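Local coordinates for protein cytochrome c, mono-and diheme variant (PDB 7C90) that probably carries electrons through a covalently bound heme c in the methanol oxidation system of a marine methylotrophic bacterium, at residues R37-T41 and G126-S130; A115-F121 and M148-R152; F121-Y125 and K141-L145. All blocks are in the same frame, centred on the assembly; numbering follows the deposited sequence.

In the fold
Contacts 2 and 3 are two levels of one helix-helix interface, between helix 117-126 and helix 141-153. Their centres lie about 8 Å apart, they share Phe121, and Met148 CG meets Ile124 CD1 at 3.6 Å. Contact 1 lies about 13 Å from contact 3 and about 15 Å from contact 2, centre to centre, where the chain leaves helix 117-126. Probable hydrogen bonds tie it to contact 3: Thr39 OG1 to Thr123 OG1 (2.7 Å) and Arg37 N to Glu122 OE2 (3.0 Å). All three reach the heme pocket, through Ala128 and Arg129, Leu120, and Thr123 and Ile124 respectively. Cys88 and Cys91 bind the heme covalently; His92 and Met132 are its iron's axial ligands.

Contact 1: residues R37-T41 and G126-S130; sequences RNTVT and GGARS. With HEC (heme c), chain E.
Neither segment forms regular helix or strand across this contact. In 37-41, residues 39-41 turn with helical torsions but form no regular helix. In 126-130, Gly126 ends a helix and Gly127 breaks out of it with positive phi (78°), after which the chain is extended through Arg129. The CA atoms approach to 5.5 Å at both Asn38-Gly126 and Val40-Ala128. Asn38, with chi1 t, forms an Asx turn and an Asx motif: its OD1 accepts from Val40 N (2.9 Å) and Thr41 N (2.8 Å), and its ND2 lies 3.2 Å from Gly126 O. Val40 (chi1 t) points toward the other segment, placing CG2 3.4 Å from Ala128 CA and 3.9 Å from Ala128 CB. One water bridges the backbones, from Thr39 N (2.9 Å) to Gly127 O (2.8 Å); a second donates to Val40 O (2.8 Å) and accepts a weak bond from Arg129 NH2 (3.4 Å). Arg129 N donates to heme O2D (3.0 Å), while its NH1 bonds Phe182 O of a second subunit, so Arg129 touches both a propionate and a neighbouring subunit. Thr39 OG1 is hydrogen-bonded to Thr123 OG1, which joins the loop before helix 57-65 to helix 117-126.

Contact 2: residues A115-F121 and M148-R152; sequences ANDKGLF and MAWVR
The short axes of helices 117-121 and 148-152 pass 11.5 Å apart at 120° between N-to-C directions; Phe121 and Met148 have the nearest CA atoms (7.4 Å). Asn116 is the N-cap, its OD1 accepting from Gly119 N (2.9 Å). Asp117 OD1 accepts from both Arg152 NE and Arg152 NH2, each at 2.9 Å, in a buried salt bridge; Asp117 OD2 is satisfied by Asn71. Arg152 (chi1 and chi2 both m) is further engaged by NH1, which bonds Asn114 O, and by a cation-pi contact with Trp164. One guanidinium face meets Ala115 O, the other Leu120, whose CD2 lies 3.5 Å from Arg152 CZ. Apolar packing completes the joint: Leu120 CD2 touches Met148 CG (3.7 Å), and Met148 SD sits at the edge of the Phe121 ring, 5.3 Å from its centroid, a Met-aromatic contact. Leu120 also touches the heme, making this joint part of the pocket wall, consistent with a cytochrome c fold in which this helix packs on the heme domain's C-terminal helix, 141-153.

Contact 3: residues F121-Y125 and K141-L145; sequences FETIY and KDEIL. With HEC (heme c), chain E.
A lysine serves here as apolar packing material: Lys141 CG meets Phe121 CZ at 3.8 Å, at the edge of the ring, and Tyr125 CE1 at 4.2 Å. The two segments are helical throughout, with axes 10.7 Å apart and N-to-C directions 124° apart, so the helices cross obliquely. The CA atoms of Phe121 and Ile144 come nearest, at 7.1 Å. Ile144 (chi1 m, chi2 t) points toward the facing helix and is the central side chain: its CG2 touches Phe121 CD2 (3.5 Å) and Ile124 CG2 (3.9 Å), and its CD1 approaches the edge of the Tyr125 ring at CD1 (4.0 Å). Leu145 CD2 adds a looser contact with Phe121 CD2 (4.1 Å). Phe121 and Tyr125 both take chi1 t, and their ring planes lie about 15° apart. Ile124 CD1 lies 3.6 Å from heme CMB and Thr123 CG2 3.7 Å from heme C2A, so helix 117-126 lies over one face of the heme. The polar ends find partners outside: Lys141 NZ bonds Leu47 O and Tyr125 OH bonds Phe49 O. Between 121-125 and 141-145 the contacts join carbon atoms, a Lys141 methylene included, consistent with burial of apolar surface and van der Waals contact as the source of cohesion.

Contact 1: residues R37-T41 and G126-S130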
loop_
_atom_site.group_PDB
_atom_site.type_symbol
_atom_site.label_atom_id
_atom_site.label_comp_id
_atom_site.label_asym_id
_atom_site.label_seq_id
_atom_site.Cartn_x
_atom_site.Cartn_y
_atom_site.Cartn_z
ATOM N N ARG A 37 2.470 -15.250 -20.245
ATOM C CA ARG A 37 1.307 -14.343 -20.190
ATOM C C ARG A 37 1.273 -13.521 -18.901
ATOM O O ARG A 37 1.645 -14.014 -17.860
ATOM C CB ARG A 37 0.007 -15.134 -20.342
ATOM C CG ARG A 37 -0.070 -16.005 -21.584
ATOM C CD ARG A 37 -1.468 -16.522 -21.822
ATOM N NE ARG A 37 -1.605 -17.268 -23.060
ATOM C CZ ARG A 37 -2.030 -16.764 -24.210
ATOM N NH1 ARG A 37 -2.365 -15.494 -24.307
ATOM N NH2 ARG A 37 -2.121 -17.536 -25.275
ATOM N N ASN A 38 0.836 -12.280 -19.053
ATOM C CA ASN A 38 0.573 -11.305 -17.978
ATOM C C ASN A 38 -0.436 -11.901 -16.972
ATOM O O ASN A 38 -1.487 -12.419 -17.365
ATOM C CB ASN A 38 0.140 -9.982 -18.590
ATOM C CG ASN A 38 -0.042 -8.917 -17.536
ATOM O OD1 ASN A 38 -0.978 -8.990 -16.748
ATOM N ND2 ASN A 38 0.869 -7.953 -17.497
ATOM N N THR A 39 -0.112 -11.806 -15.692
ATOM C CA THR A 39 -0.849 -12.422 -14.569
ATOM C C THR A 39 -2.270 -11.835 -14.457
ATOM O O THR A 39 -3.183 -12.567 -14.051
ATOM C CB THR A 39 -0.002 -12.224 -13.307
ATOM O OG1 THR A 39 1.203 -12.951 -13.546
ATOM C CG2 THR A 39 -0.731 -12.682 -12.066
ATOM N N VAL A 40 -2.446 -10.555 -14.796
ATOM C CA VAL A 40 -3.731 -9.807 -14.650
ATOM C C VAL A 40 -4.461 -9.756 -16.006
ATOM O O VAL A 40 -5.659 -10.093 -16.044
ATOM C CB VAL A 40 -3.478 -8.400 -14.077
ATOM C CG1 VAL A 40 -4.721 -7.525 -14.138
ATOM C CG2 VAL A 40 -2.928 -8.473 -12.665
ATOM N N THR A 41 -3.782 -9.350 -17.077
ATOM C CA THR A 41 -4.428 -9.032 -18.377
ATOM C C THR A 41 -4.521 -10.278 -19.254
ATOM O O THR A 41 -5.318 -10.240 -20.142
ATOM C CB THR A 41 -3.662 -7.979 -19.176
ATOM O OG1 THR A 41 -2.403 -8.564 -19.541
ATOM C CG2 THR A 41 -3.483 -6.682 -18.426
ATOM N N GLY A 126 6.058 -9.102 -15.729
ATOM C CA GLY A 126 4.909 -8.380 -16.321
ATOM C C GLY A 126 4.104 -7.593 -15.301
ATOM O O GLY A 126 3.303 -6.790 -15.710
ATOM N N GLY A 127 4.333 -7.799 -14.008
ATOM C CA GLY A 127 3.609 -7.101 -12.942
ATOM C C GLY A 127 2.222 -7.686 -12.729
ATOM O O GLY A 127 1.851 -8.638 -13.384
ATOM N N ALA A 128 1.509 -7.159 -11.772
ATOM C CA ALA A 128 0.127 -7.564 -11.439
ATOM C C ALA A 128 -0.672 -6.274 -11.279
ATOM O O ALA A 128 -0.454 -5.389 -12.121
ATOM C CB ALA A 128 0.136 -8.469 -10.220
ATOM N N ARG A 129 -1.558 -6.171 -10.283
ATOM C CA ARG A 129 -2.447 -4.998 -10.085
ATOM C C ARG A 129 -1.713 -3.942 -9.263
ATOM O O ARG A 129 -0.729 -4.288 -8.582
ATOM C CB ARG A 129 -3.710 -5.361 -9.289
ATOM C CG ARG A 129 -4.735 -6.162 -10.074
ATOM C CD ARG A 129 -6.011 -6.370 -9.279
ATOM N NE ARG A 129 -6.400 -7.748 -9.509
ATOM C CZ ARG A 129 -6.961 -8.188 -10.621
ATOM N NH1 ARG A 129 -7.254 -7.346 -11.596
ATOM N NH2 ARG A 129 -7.257 -9.468 -10.737
ATOM N N SER A 130 -2.232 -2.723 -9.288
ATOM C CA SER A 130 -1.956 -1.665 -8.284
ATOM C C SER A 130 -0.442 -1.430 -8.231
ATOM O O SER A 130 0.162 -1.335 -9.299
ATOM C CB SER A 130 -2.568 -2.067 -6.949
ATOM O OG SER A 130 -2.626 -0.970 -6.044
HETATM FE FE HEC E . 5.045 -7.603 -5.465
HETATM C CHA HEC E . 1.964 -9.132 -5.652
HETATM C CHB HEC E . 6.562 -10.542 -6.053
HETATM C CHC HEC E . 8.027 -5.934 -5.783
HETATM C CHD HEC E . 3.576 -4.807 -4.186
HETATM N NA HEC E . 4.343 -9.489 -5.840
HETATM C C1A HEC E . 3.113 -9.961 -5.846
HETATM C C2A HEC E . 2.983 -11.401 -6.150
HETATM C C3A HEC E . 4.365 -11.816 -6.314
HETATM C C4A HEC E . 5.110 -10.569 -6.025
HETATM C CMA HEC E . 4.966 -13.153 -6.575
HETATM C CAA HEC E . 1.756 -12.221 -6.294
HETATM C CBA HEC E . 1.746 -13.068 -5.033
HETATM C CGA HEC E . 0.635 -14.065 -5.041
HETATM O O1A HEC E . 0.147 -14.422 -6.129
HETATM O O2A HEC E . 0.199 -14.428 -3.917
HETATM N NB HEC E . 6.968 -8.170 -5.855
HETATM C C1B HEC E . 7.416 -9.387 -5.999
HETATM C C2B HEC E . 8.878 -9.503 -6.182
HETATM C C3B HEC E . 9.308 -8.109 -6.136
HETATM C C4B HEC E . 8.060 -7.388 -5.938
HETATM C CMB HEC E . 9.683 -10.757 -6.363
HETATM C CAB HEC E . 10.735 -7.573 -6.279
HETATM C CBB HEC E . 11.247 -7.748 -7.666
HETATM N NC HEC E . 5.680 -5.713 -5.047
HETATM C C1C HEC E . 6.899 -5.213 -5.289
HETATM C C2C HEC E . 7.093 -3.803 -4.909
HETATM C C3C HEC E . 5.744 -3.473 -4.432
HETATM C C4C HEC E . 4.968 -4.697 -4.550
HETATM C CMC HEC E . 8.360 -3.031 -5.042
HETATM C CAC HEC E . 5.406 -2.133 -3.829
HETATM C CBC HEC E . 5.730 -0.963 -4.715
HETATM N ND HEC E . 3.105 -7.085 -4.974
HETATM C C1D HEC E . 2.694 -5.938 -4.465
HETATM C C2D HEC E . 1.261 -5.827 -4.277
HETATM C C3D HEC E . 0.757 -7.107 -4.716
HETATM C C4D HEC E . 1.991 -7.770 -5.144
HETATM C CMD HEC E . 0.525 -4.644 -3.775
HETATM C CAD HEC E . -0.635 -7.570 -4.842
HETATM C CBD HEC E . -0.961 -7.312 -6.321
HETATM C CGD HEC E . -2.114 -8.106 -6.910
HETATM O O1D HEC E . -2.910 -8.681 -6.148
HETATM O O2D HEC E . -2.288 -8.146 -8.159
HETATM O O HOH W 1 2.411 -10.454 -15.380
HETATM O O HOH W 2 -7.431 -10.646 -13.914
#

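Contact 2: residues A115-F121 and M148-R152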
loop_
_atom_site.group_PDB
_atom_site.type_symbol
_atom_site.label_atom_id
_atom_site.label_comp_id
_atom_site.label_asym_id
_atom_site.label_seq_id
_atom_site.Cartn_x
_atom_site.Cartn_y
_atom_site.Cartn_z
ATOM N N ALA A 115 2.515 -20.598 -7.725
ATOM C CA ALA A 115 3.059 -21.828 -7.089
ATOM C C ALA A 115 4.070 -22.517 -8.017
ATOM O O ALA A 115 4.848 -23.385 -7.524
ATOM C CB ALA A 115 1.945 -22.768 -6.712
ATOM N N ASN A 116 4.101 -22.159 -9.306
ATOM C CA ASN A 116 5.096 -22.735 -10.245
ATOM C C ASN A 116 6.000 -21.604 -10.760
ATOM O O ASN A 116 5.628 -20.413 -10.636
ATOM C CB ASN A 116 4.384 -23.588 -11.300
ATOM C CG ASN A 116 3.595 -22.786 -12.309
ATOM O OD1 ASN A 116 4.148 -21.970 -13.056
ATOM N ND2 ASN A 116 2.292 -23.016 -12.333
ATOM N N ASP A 117 7.180 -21.953 -11.284
ATOM C CA ASP A 117 8.218 -20.954 -11.625
ATOM C C ASP A 117 7.829 -20.186 -12.903
ATOM O O ASP A 117 8.179 -18.979 -12.984
ATOM C CB ASP A 117 9.610 -21.589 -11.654
ATOM C CG ASP A 117 10.167 -21.831 -10.251
ATOM O OD1 ASP A 117 9.698 -21.157 -9.289
ATOM O OD2 ASP A 117 11.052 -22.698 -10.133
ATOM N N LYS A 118 7.102 -20.784 -13.843
ATOM C CA LYS A 118 6.675 -20.043 -15.061
ATOM C C LYS A 118 5.735 -18.916 -14.632
ATOM O O LYS A 118 5.906 -17.793 -15.084
ATOM C CB LYS A 118 5.985 -20.958 -16.068
ATOM C CG LYS A 118 5.392 -20.248 -17.286
ATOM C CD LYS A 118 5.091 -21.215 -18.404
ATOM C CE LYS A 118 4.493 -20.579 -19.639
ATOM N NZ LYS A 118 3.171 -19.978 -19.362
ATOM N N GLY A 119 4.770 -19.206 -13.757
ATOM C CA GLY A 119 3.825 -18.173 -13.298
ATOM C C GLY A 119 4.522 -17.087 -12.486
ATOM O O GLY A 119 4.253 -15.908 -12.720
ATOM N N LEU A 120 5.401 -17.466 -11.563
ATOM C CA LEU A 120 6.132 -16.524 -10.681
ATOM C C LEU A 120 6.931 -15.557 -11.544
ATOM O O LEU A 120 6.891 -14.350 -11.248
ATOM C CB LEU A 120 7.057 -17.296 -9.740
ATOM C CG LEU A 120 7.812 -16.460 -8.709
ATOM C CD1 LEU A 120 6.882 -15.581 -7.901
ATOM C CD2 LEU A 120 8.619 -17.377 -7.801
ATOM N N PHE A 121 7.673 -16.066 -12.528
ATOM C CA PHE A 121 8.458 -15.205 -13.443
ATOM C C PHE A 121 7.465 -14.231 -14.125
ATOM O O PHE A 121 7.698 -13.018 -14.109
ATOM C CB PHE A 121 9.247 -16.035 -14.451
ATOM C CG PHE A 121 10.029 -15.190 -15.411
ATOM C CD1 PHE A 121 9.444 -14.722 -16.585
ATOM C CD2 PHE A 121 11.334 -14.837 -15.138
ATOM C CE1 PHE A 121 10.150 -13.898 -17.449
ATOM C CE2 PHE A 121 12.045 -14.031 -16.020
ATOM C CZ PHE A 121 11.451 -13.567 -17.166
ATOM N N MET A 148 13.858 -15.220 -7.664
ATOM C CA MET A 148 12.906 -16.357 -7.582
ATOM C C MET A 148 13.528 -17.517 -6.791
ATOM O O MET A 148 12.836 -18.042 -5.885
ATOM C CB MET A 148 12.481 -16.827 -8.960
ATOM C CG MET A 148 11.473 -15.870 -9.579
ATOM S SD MET A 148 11.306 -16.157 -11.359
ATOM C CE MET A 148 10.836 -17.875 -11.445
ATOM N N ALA A 149 14.767 -17.906 -7.075
ATOM C CA ALA A 149 15.413 -19.003 -6.298
ATOM C C ALA A 149 15.387 -18.644 -4.804
ATOM O O ALA A 149 15.010 -19.505 -3.990
ATOM C CB ALA A 149 16.819 -19.273 -6.767
ATOM N N TRP A 150 15.698 -17.398 -4.440
ATOM C CA TRP A 150 15.727 -16.981 -3.007
ATOM C C TRP A 150 14.321 -17.071 -2.419
ATOM O O TRP A 150 14.175 -17.548 -1.297
ATOM C CB TRP A 150 16.364 -15.584 -2.821
ATOM C CG TRP A 150 16.376 -15.225 -1.376
ATOM C CD1 TRP A 150 17.267 -15.636 -0.428
ATOM C CD2 TRP A 150 15.342 -14.517 -0.681
ATOM N NE1 TRP A 150 16.877 -15.191 0.800
ATOM C CE2 TRP A 150 15.695 -14.522 0.686
ATOM C CE3 TRP A 150 14.151 -13.898 -1.080
ATOM C CZ2 TRP A 150 14.915 -13.895 1.656
ATOM C CZ3 TRP A 150 13.366 -13.309 -0.115
ATOM C CH2 TRP A 150 13.747 -13.297 1.233
ATOM N N VAL A 151 13.296 -16.605 -3.135
ATOM C CA VAL A 151 11.892 -16.643 -2.648
ATOM C C VAL A 151 11.511 -18.105 -2.379
ATOM O O VAL A 151 10.808 -18.365 -1.343
ATOM C CB VAL A 151 10.925 -15.942 -3.632
ATOM C CG1 VAL A 151 9.475 -16.200 -3.277
ATOM C CG2 VAL A 151 11.161 -14.429 -3.709
ATOM N N ARG A 152 11.915 -19.041 -3.255
ATOM C CA ARG A 152 11.567 -20.471 -3.036
ATOM C C ARG A 152 12.339 -21.005 -1.814
ATOM O O ARG A 152 11.750 -21.747 -1.088
ATOM C CB ARG A 152 11.840 -21.314 -4.276
ATOM C CG ARG A 152 11.017 -20.903 -5.480
ATOM C CD ARG A 152 9.523 -20.827 -5.223
ATOM N NE ARG A 152 8.873 -20.842 -6.522
ATOM C CZ ARG A 152 7.609 -20.525 -6.768
ATOM N NH1 ARG A 152 6.805 -20.139 -5.796
ATOM N NH2 ARG A 152 7.175 -20.555 -8.012
#

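Contact 3: residues F121-Y125 and K141-L145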
loop_
_atom_site.group_PDB
_atom_site.type_symbol
_atom_site.label_atom_id
_atom_site.label_comp_id
_atom_site.label_asym_id
_atom_site.label_seq_id
_atom_site.Cartn_x
_atom_site.Cartn_y
_atom_site.Cartn_z
ATOM N N PHE A 121 7.673 -16.066 -12.528
ATOM C CA PHE A 121 8.458 -15.205 -13.443
ATOM C C PHE A 121 7.465 -14.231 -14.125
ATOM O O PHE A 121 7.698 -13.018 -14.109
ATOM C CB PHE A 121 9.247 -16.035 -14.451
ATOM C CG PHE A 121 10.029 -15.190 -15.411
ATOM C CD1 PHE A 121 9.444 -14.722 -16.585
ATOM C CD2 PHE A 121 11.334 -14.837 -15.138
ATOM C CE1 PHE A 121 10.150 -13.898 -17.449
ATOM C CE2 PHE A 121 12.045 -14.031 -16.020
ATOM C CZ PHE A 121 11.451 -13.567 -17.166
ATOM N N GLU A 122 6.321 -14.722 -14.612
ATOM C CA GLU A 122 5.340 -13.845 -15.327
ATOM C C GLU A 122 4.908 -12.721 -14.403
ATOM O O GLU A 122 4.827 -11.597 -14.887
ATOM C CB GLU A 122 4.120 -14.610 -15.844
ATOM C CG GLU A 122 4.505 -15.581 -16.932
ATOM C CD GLU A 122 3.519 -16.717 -17.178
ATOM O OE1 GLU A 122 2.740 -17.055 -16.249
ATOM O OE2 GLU A 122 3.549 -17.281 -18.295
ATOM N N THR A 123 4.631 -13.018 -13.134
ATOM C CA THR A 123 4.078 -12.023 -12.193
ATOM C C THR A 123 5.169 -10.960 -11.986
ATOM O O THR A 123 4.871 -9.759 -12.006
ATOM C CB THR A 123 3.574 -12.697 -10.914
ATOM O OG1 THR A 123 2.475 -13.552 -11.210
ATOM C CG2 THR A 123 3.180 -11.692 -9.853
ATOM N N ILE A 124 6.408 -11.372 -11.804
ATOM C CA ILE A 124 7.521 -10.421 -11.548
ATOM C C ILE A 124 7.800 -9.643 -12.832
ATOM O O ILE A 124 7.869 -8.373 -12.777
ATOM C CB ILE A 124 8.774 -11.137 -11.017
ATOM C CG1 ILE A 124 8.462 -11.833 -9.687
ATOM C CG2 ILE A 124 9.918 -10.150 -10.879
ATOM C CD1 ILE A 124 9.526 -12.839 -9.239
ATOM N N TYR A 125 7.995 -10.342 -13.944
ATOM C CA TYR A 125 8.394 -9.686 -15.216
ATOM C C TYR A 125 7.328 -8.658 -15.637
ATOM O O TYR A 125 7.717 -7.472 -15.900
ATOM C CB TYR A 125 8.706 -10.768 -16.253
ATOM C CG TYR A 125 9.264 -10.240 -17.531
ATOM C CD1 TYR A 125 10.611 -9.960 -17.686
ATOM C CD2 TYR A 125 8.419 -9.968 -18.583
ATOM C CE1 TYR A 125 11.096 -9.428 -18.874
ATOM C CE2 TYR A 125 8.890 -9.449 -19.774
ATOM C CZ TYR A 125 10.228 -9.177 -19.928
ATOM O OH TYR A 125 10.640 -8.652 -21.127
ATOM N N LYS A 141 16.465 -10.605 -16.729
ATOM C CA LYS A 141 15.815 -11.930 -16.589
ATOM C C LYS A 141 16.650 -12.801 -15.645
ATOM O O LYS A 141 16.058 -13.441 -14.779
ATOM C CB LYS A 141 15.618 -12.552 -17.962
ATOM C CG LYS A 141 14.503 -11.897 -18.765
ATOM C CD LYS A 141 14.089 -12.724 -19.959
ATOM C CE LYS A 141 14.948 -12.444 -21.170
ATOM N NZ LYS A 141 14.700 -11.070 -21.683
ATOM N N ASP A 142 17.978 -12.730 -15.726
ATOM C CA ASP A 142 18.865 -13.523 -14.840
ATOM C C ASP A 142 18.669 -13.071 -13.396
ATOM O O ASP A 142 18.665 -13.934 -12.509
ATOM C CB ASP A 142 20.336 -13.391 -15.240
ATOM C CG ASP A 142 21.191 -14.461 -14.583
ATOM O OD1 ASP A 142 20.970 -15.645 -14.913
ATOM O OD2 ASP A 142 22.030 -14.105 -13.710
ATOM N N GLU A 143 18.512 -11.762 -13.166
ATOM C CA GLU A 143 18.308 -11.213 -11.808
ATOM C C GLU A 143 16.956 -11.672 -11.263
ATOM O O GLU A 143 16.871 -12.045 -10.098
ATOM C CB GLU A 143 18.433 -9.697 -11.819
ATOM C CG GLU A 143 19.852 -9.216 -12.011
ATOM C CD GLU A 143 19.952 -7.703 -12.178
ATOM O OE1 GLU A 143 19.050 -7.074 -12.841
ATOM O OE2 GLU A 143 20.920 -7.145 -11.634
ATOM N N ILE A 144 15.931 -11.700 -12.096
ATOM C CA ILE A 144 14.589 -12.196 -11.675
ATOM C C ILE A 144 14.708 -13.662 -11.242
ATOM O O ILE A 144 14.169 -14.011 -10.179
ATOM C CB ILE A 144 13.559 -11.956 -12.789
ATOM C CG1 ILE A 144 13.275 -10.457 -12.939
ATOM C CG2 ILE A 144 12.269 -12.741 -12.546
ATOM C CD1 ILE A 144 12.508 -10.104 -14.206
ATOM N N LEU A 145 15.424 -14.493 -11.990
ATOM C CA LEU A 145 15.560 -15.933 -11.628
ATOM C C LEU A 145 16.338 -16.074 -10.308
ATOM O O LEU A 145 16.022 -16.955 -9.528
ATOM C CB LEU A 145 16.253 -16.689 -12.763
ATOM C CG LEU A 145 15.497 -16.711 -14.081
ATOM C CD1 LEU A 145 16.334 -17.360 -15.172
ATOM C CD2 LEU A 145 14.191 -17.451 -13.904
HETATM FE FE HEC E . 5.045 -7.603 -5.465
HETATM C CHA HEC E . 1.964 -9.132 -5.652
HETATM C CHB HEC E . 6.562 -10.542 -6.053
HETATM C CHC HEC E . 8.027 -5.934 -5.783
HETATM C CHD HEC E . 3.576 -4.807 -4.186
HETATM N NA HEC E . 4.343 -9.489 -5.840
HETATM C C1A HEC E . 3.113 -9.961 -5.846
HETATM C C2A HEC E . 2.983 -11.401 -6.150
HETATM C C3A HEC E . 4.365 -11.816 -6.314
HETATM C C4A HEC E . 5.110 -10.569 -6.025
HETATM C CMA HEC E . 4.966 -13.153 -6.575
HETATM C CAA HEC E . 1.756 -12.221 -6.294
HETATM C CBA HEC E . 1.746 -13.068 -5.033
HETATM C CGA HEC E . 0.635 -14.065 -5.041
HETATM O O1A HEC E . 0.147 -14.422 -6.129
HETATM O O2A HEC E . 0.199 -14.428 -3.917
HETATM N NB HEC E . 6.968 -8.170 -5.855
HETATM C C1B HEC E . 7.416 -9.387 -5.999
HETATM C C2B HEC E . 8.878 -9.503 -6.182
HETATM C C3B HEC E . 9.308 -8.109 -6.136
HETATM C C4B HEC E . 8.060 -7.388 -5.938
HETATM C CMB HEC E . 9.683 -10.757 -6.363
HETATM C CAB HEC E . 10.735 -7.573 -6.279
HETATM C CBB HEC E . 11.247 -7.748 -7.666
HETATM N NC HEC E . 5.680 -5.713 -5.047
HETATM C C1C HEC E . 6.899 -5.213 -5.289
HETATM C C2C HEC E . 7.093 -3.803 -4.909
HETATM C C3C HEC E . 5.744 -3.473 -4.432
HETATM C C4C HEC E . 4.968 -4.697 -4.550
HETATM C CMC HEC E . 8.360 -3.031 -5.042
HETATM C CAC HEC E . 5.406 -2.133 -3.829
HETATM C CBC HEC E . 5.730 -0.963 -4.715
HETATM N ND HEC E . 3.105 -7.085 -4.974
HETATM C C1D HEC E . 2.694 -5.938 -4.465
HETATM C C2D HEC E . 1.261 -5.827 -4.277
HETATM C C3D HEC E . 0.757 -7.107 -4.716
HETATM C C4D HEC E . 1.991 -7.770 -5.144
HETATM C CMD HEC E . 0.525 -4.644 -3.775
HETATM C CAD HEC E . -0.635 -7.570 -4.842
HETATM C CBD HEC E . -0.961 -7.312 -6.321
HETATM C CGD HEC E . -2.114 -8.106 -6.910
HETATM O O1D HEC E . -2.910 -8.681 -6.148
HETATM O O2D HEC E . -2.288 -8.146 -8.159
#